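PDB 3GR9: ColD from Escherichia coli, which probably removes the C3'-hydroxyl of GDP-4-keto-6-deoxy-D-mannose in L-colitose biosynthesis with pyridoxal phosphate, here as a double variant converted toward an aminotransferase. Local coordinates for residues I66-F71 / H209-I214; I132-L137 / I156-D161. The protein carries 2 engineered substitutions. All blocks are in the same frame, centred on the assembly; numbering follows the deposited sequence.

Contact 1: I66-F71 / H209-I214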
# COMPACT_ATOMS: atom_id res chain seq x y z
N ILE B 66 -2.15 8.87 9.29
CA ILE B 66 -3.50 9.24 9.69
C ILE B 66 -4.20 8.11 10.40
O ILE B 66 -4.65 8.27 11.52
CB ILE B 66 -4.34 9.65 8.48
CG1 ILE B 66 -4.28 11.16 8.28
CG2 ILE B 66 -5.77 9.10 8.58
CD1 ILE B 66 -2.96 11.82 8.66
N ALA B 67 -4.34 6.98 9.72
CA ALA B 67 -5.01 5.83 10.33
C ALA B 67 -4.61 5.73 11.78
O ALA B 67 -5.43 5.47 12.66
CB ALA B 67 -4.58 4.54 9.67
N ALA B 68 -3.32 5.93 12.04
CA ALA B 68 -2.85 5.73 13.40
C ALA B 68 -3.61 6.44 14.55
O ALA B 68 -3.94 5.87 15.59
CB ALA B 68 -1.37 5.99 13.49
N LEU B 69 -3.85 7.72 14.36
CA LEU B 69 -4.49 8.57 15.35
C LEU B 69 -5.88 8.15 15.71
O LEU B 69 -6.56 8.82 16.48
CB LEU B 69 -4.55 9.98 14.80
CG LEU B 69 -3.13 10.30 14.33
CD1 LEU B 69 -3.20 11.68 13.70
CD2 LEU B 69 -2.13 10.21 15.58
N PHE B 70 -6.31 7.04 15.15
CA PHE B 70 -7.64 6.57 15.44
C PHE B 70 -7.51 5.39 16.40
O PHE B 70 -8.43 5.11 17.14
CB PHE B 70 -8.33 6.14 14.14
CG PHE B 70 -8.92 7.28 13.34
CD1 PHE B 70 -8.11 8.24 12.74
CD2 PHE B 70 -10.27 7.37 13.17
CE1 PHE B 70 -8.65 9.26 11.98
CE2 PHE B 70 -10.84 8.36 12.37
CZ PHE B 70 -10.03 9.32 11.79
N PHE B 71 -6.34 4.75 16.41
CA PHE B 71 -6.11 3.60 17.27
C PHE B 71 -5.39 3.85 18.58
O PHE B 71 -5.22 2.93 19.33
CB PHE B 71 -5.53 2.39 16.51
CG PHE B 71 -6.18 2.16 15.17
CD1 PHE B 71 -7.55 1.97 15.09
CD2 PHE B 71 -5.42 2.17 14.01
CE1 PHE B 71 -8.18 1.80 13.85
CE2 PHE B 71 -6.03 1.96 12.76
CZ PHE B 71 -7.41 1.80 12.68
N HIS B 209 4.31 1.95 18.27
CA HIS B 209 3.71 0.61 18.29
C HIS B 209 2.43 0.44 17.41
O HIS B 209 2.18 -0.66 16.85
CB HIS B 209 3.38 0.23 19.75
CG HIS B 209 4.58 0.04 20.63
ND1 HIS B 209 4.46 -0.35 21.95
CD2 HIS B 209 5.90 0.21 20.41
CE1 HIS B 209 5.66 -0.43 22.50
NE2 HIS B 209 6.55 -0.10 21.58
N ILE B 210 1.61 1.48 17.30
CA ILE B 210 0.40 1.35 16.49
C ILE B 210 0.86 1.16 15.05
O ILE B 210 0.26 0.41 14.29
CB ILE B 210 -0.52 2.62 16.62
CG1 ILE B 210 -1.11 2.70 18.05
CG2 ILE B 210 -1.61 2.61 15.52
CD1 ILE B 210 -1.76 4.03 18.44
N LEU B 211 1.97 1.82 14.72
CA LEU B 211 2.56 1.77 13.38
C LEU B 211 3.03 0.34 13.06
O LEU B 211 2.58 -0.31 12.10
CB LEU B 211 3.73 2.75 13.36
CG LEU B 211 3.24 4.19 13.58
CD1 LEU B 211 4.02 5.33 12.78
CD2 LEU B 211 1.73 4.24 13.34
N LEU B 212 3.91 -0.17 13.92
CA LEU B 212 4.46 -1.51 13.77
C LEU B 212 3.33 -2.48 13.47
O LEU B 212 3.45 -3.39 12.66
CB LEU B 212 5.13 -1.93 15.08
CG LEU B 212 6.49 -1.24 15.27
CD1 LEU B 212 7.22 -1.77 16.56
CD2 LEU B 212 7.33 -1.50 14.03
N CYS B 213 2.24 -2.27 14.16
CA CYS B 213 1.12 -3.18 14.02
C CYS B 213 0.40 -2.97 12.73
O CYS B 213 0.07 -3.92 12.03
CB CYS B 213 0.14 -2.98 15.17
SG CYS B 213 -1.47 -3.86 15.06
N ILE B 214 0.06 -1.72 12.47
CA ILE B 214 -0.73 -1.48 11.28
C ILE B 214 -0.05 -1.55 9.93
O ILE B 214 -0.72 -1.67 8.91
CB ILE B 214 -1.76 -0.35 11.40
CG1 ILE B 214 -1.11 1.03 11.37
CG2 ILE B 214 -2.75 -0.54 12.55
CD1 ILE B 214 -2.18 2.10 11.32
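Ala68 and Ile210 mark where segments 66-71 and 209-214, on helices 58-71 and 205-215, come nearest, their CA atoms 6.3 Å apart, the two short axes 9.7 Å apart and running at 115° to each other. Two alanines and a phenylalanine meet branched aliphatic side chains. The methyl of Ala68 sits against two neighbours, Leu211 CD2 at 3.6 Å and, a little farther, Ile210 CG2. Ile214 sends CG1 into the position between its backbone N and carbonyl carbon (chi1 74°), which carries CD1 across to Ala67 CB at 3.8 Å. Phe71 is flanked by two isoleucines: Ile210 CG2 lies at the ring edge, near its plane, while Ile214 CG2 approaches ring atom CD2 obliquely at 4.1 Å. The longer arm of Ile210 ends against the main chain, CD1 lying 3.6 Å from Phe71 C. Beyond this pair of helices, Tyr349 of the second subunit meets the Phe71 ring edge-to-face, placing the contact beside the dimer interface. No hydrogen bond or charge pair links the two segments; at this buried junction they are held to each other by apolar packing alone, aliphatic and aromatic.

Contact 2: I132-L137 / I156-D161; sequences ILTVNL and IILLED
Leu133 and Leu159 pack on one face of two parallel neighbouring strands, Leu133 CD1 lying 3.9 Å from Leu159 CB. Ile132 and Leu158 share the opposite face, where Ile132 CG1 also touches Ile156 CG2. With CG anti to its backbone N (chi1 -178°), Leu158 turns CD1 across the strand gap to Thr134 CG2, a tight 3.4 Å. Between these layers the main chains are stitched alternately: Ile132 N donates to Ile157 O, Leu159 N to Ile132 O, Thr134 N to Leu159 O, Asp161 N to Thr134 O and Asn136 N to Asp161 O. Leu159 O is gripped twice, since Thr134 OG1 also donates to it at 2.8 Å, from the opposite face of the carbonyl plane to Thr134 N. Toward the C-terminal ends, Asn136 ND2 donates to Glu160 OE1 at 3.1 Å, the acceptor close to the amide plane of Asn136; amide and carboxylate planes are 84° apart. The same ND2 hydrogen-bonds Asn162 OD1, and Gly176 and Gly179 backbone N atoms hold the Glu160 carboxylate. A water bridges Asn136 O and Asp161 O. Asn62 ND2 and Thr93 OG1 hydrogen-bond Asp161 OD2; the Asp161 side chain is about 9 Å from bound 2-oxoglutarate. Strands 129-135 and 157-161, joined through helix 144-151, form a parallel beta-alpha-beta unit in the central aminotransferase sheet.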
# COMPACT_ATOMS: atom_id res chain seq x y z
N ILE B 132 -3.50 20.15 12.51
CA ILE B 132 -2.91 20.92 11.40
C ILE B 132 -1.93 20.04 10.65
O ILE B 132 -0.89 19.69 11.20
CB ILE B 132 -2.12 22.12 11.86
CG1 ILE B 132 -2.96 22.96 12.82
CG2 ILE B 132 -1.67 22.92 10.64
CD1 ILE B 132 -2.79 24.44 12.62
N LEU B 133 -2.22 19.75 9.39
CA LEU B 133 -1.34 18.94 8.56
C LEU B 133 -0.49 19.84 7.69
O LEU B 133 -0.88 20.24 6.60
CB LEU B 133 -2.16 18.02 7.64
CG LEU B 133 -1.30 17.18 6.70
CD1 LEU B 133 0.03 16.94 7.40
CD2 LEU B 133 -1.95 15.87 6.29
N THR B 134 0.68 20.18 8.17
CA THR B 134 1.55 21.04 7.41
C THR B 134 2.32 20.29 6.34
O THR B 134 2.51 19.09 6.39
CB THR B 134 2.55 21.68 8.33
OG1 THR B 134 3.43 20.68 8.82
CG2 THR B 134 1.81 22.27 9.50
N VAL B 135 2.76 21.02 5.33
CA VAL B 135 3.54 20.41 4.28
C VAL B 135 4.78 21.29 3.96
O VAL B 135 4.64 22.48 3.73
CB VAL B 135 2.66 20.15 3.05
CG1 VAL B 135 3.52 19.79 1.79
CG2 VAL B 135 1.66 19.02 3.38
N ASN B 136 5.99 20.73 4.01
CA ASN B 136 7.22 21.52 3.71
C ASN B 136 7.38 21.44 2.22
O ASN B 136 7.65 20.37 1.66
CB ASN B 136 8.41 20.92 4.44
CG ASN B 136 8.19 20.93 5.93
OD1 ASN B 136 7.69 21.92 6.47
ND2 ASN B 136 8.43 19.79 6.60
N LEU B 137 7.03 22.54 1.57
CA LEU B 137 7.01 22.57 0.12
C LEU B 137 8.36 22.83 -0.53
O LEU B 137 9.02 23.84 -0.23
CB LEU B 137 5.93 23.54 -0.39
CG LEU B 137 5.25 23.02 -1.64
CD1 LEU B 137 4.12 22.10 -1.34
CD2 LEU B 137 4.90 24.05 -2.74
N ILE B 156 -4.06 20.71 20.02
CA ILE B 156 -4.24 20.66 18.58
C ILE B 156 -3.11 19.92 17.89
O ILE B 156 -1.97 20.35 17.96
CB ILE B 156 -4.31 22.08 18.00
CG1 ILE B 156 -5.48 22.84 18.60
CG2 ILE B 156 -4.38 22.04 16.50
CD1 ILE B 156 -5.80 24.08 17.90
N ILE B 157 -3.41 18.83 17.21
CA ILE B 157 -2.32 18.10 16.56
C ILE B 157 -1.46 18.70 15.46
O ILE B 157 -1.95 19.42 14.61
CB ILE B 157 -2.51 16.60 16.39
CG1 ILE B 157 -3.24 16.02 17.60
CG2 ILE B 157 -1.16 15.92 16.27
CD1 ILE B 157 -4.34 15.03 17.23
N LEU B 158 -0.16 18.43 15.52
CA LEU B 158 0.74 18.92 14.48
C LEU B 158 1.39 17.78 13.70
O LEU B 158 2.05 16.90 14.24
CB LEU B 158 1.81 19.92 14.97
CG LEU B 158 2.68 20.42 13.81
CD1 LEU B 158 1.80 20.91 12.63
CD2 LEU B 158 3.66 21.50 14.27
N LEU B 159 1.23 17.82 12.39
CA LEU B 159 1.83 16.81 11.55
C LEU B 159 2.44 17.47 10.31
O LEU B 159 2.01 18.54 9.88
CB LEU B 159 0.77 15.84 11.09
CG LEU B 159 -0.24 15.26 12.08
CD1 LEU B 159 -1.27 14.64 11.14
CD2 LEU B 159 0.41 14.14 12.93
N GLU B 160 3.41 16.81 9.71
CA GLU B 160 4.01 17.36 8.52
C GLU B 160 4.27 16.34 7.43
O GLU B 160 4.95 15.35 7.63
CB GLU B 160 5.32 18.09 8.84
CG GLU B 160 5.65 18.27 10.29
CD GLU B 160 7.11 18.64 10.49
OE1 GLU B 160 7.73 19.12 9.52
OE2 GLU B 160 7.64 18.44 11.59
N ASP B 161 3.73 16.61 6.26
CA ASP B 161 4.03 15.80 5.11
C ASP B 161 5.36 16.41 4.72
O ASP B 161 5.41 17.50 4.14
CB ASP B 161 2.98 15.97 4.02
CG ASP B 161 3.30 15.17 2.77
OD1 ASP B 161 4.48 14.96 2.46
OD2 ASP B 161 2.35 14.76 2.09
O HOH W 1 7.09 17.76 1.89

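Along the chain the segments follow the order 66-71, 132-137, 156-161 and 209-214, so the strand pair of contact 2 falls between the two helices that meet in contact 1. The centres are about 17 Å apart, yet the contacts touch: Ile66 CD1 packs 4.1 Å from Leu159 CD1, fitting helix 58-71 against the sheet face that carries Leu159. Contact 2 joins two neighbouring parallel strands of the mixed central sheet, whereas contact 1 joins two helices. Together they run from the sheet through helix 58-71 to helix 205-215, within one DegT/DnrJ/EryC1 family region, and Phe71 of contact 1 meets the second subunit.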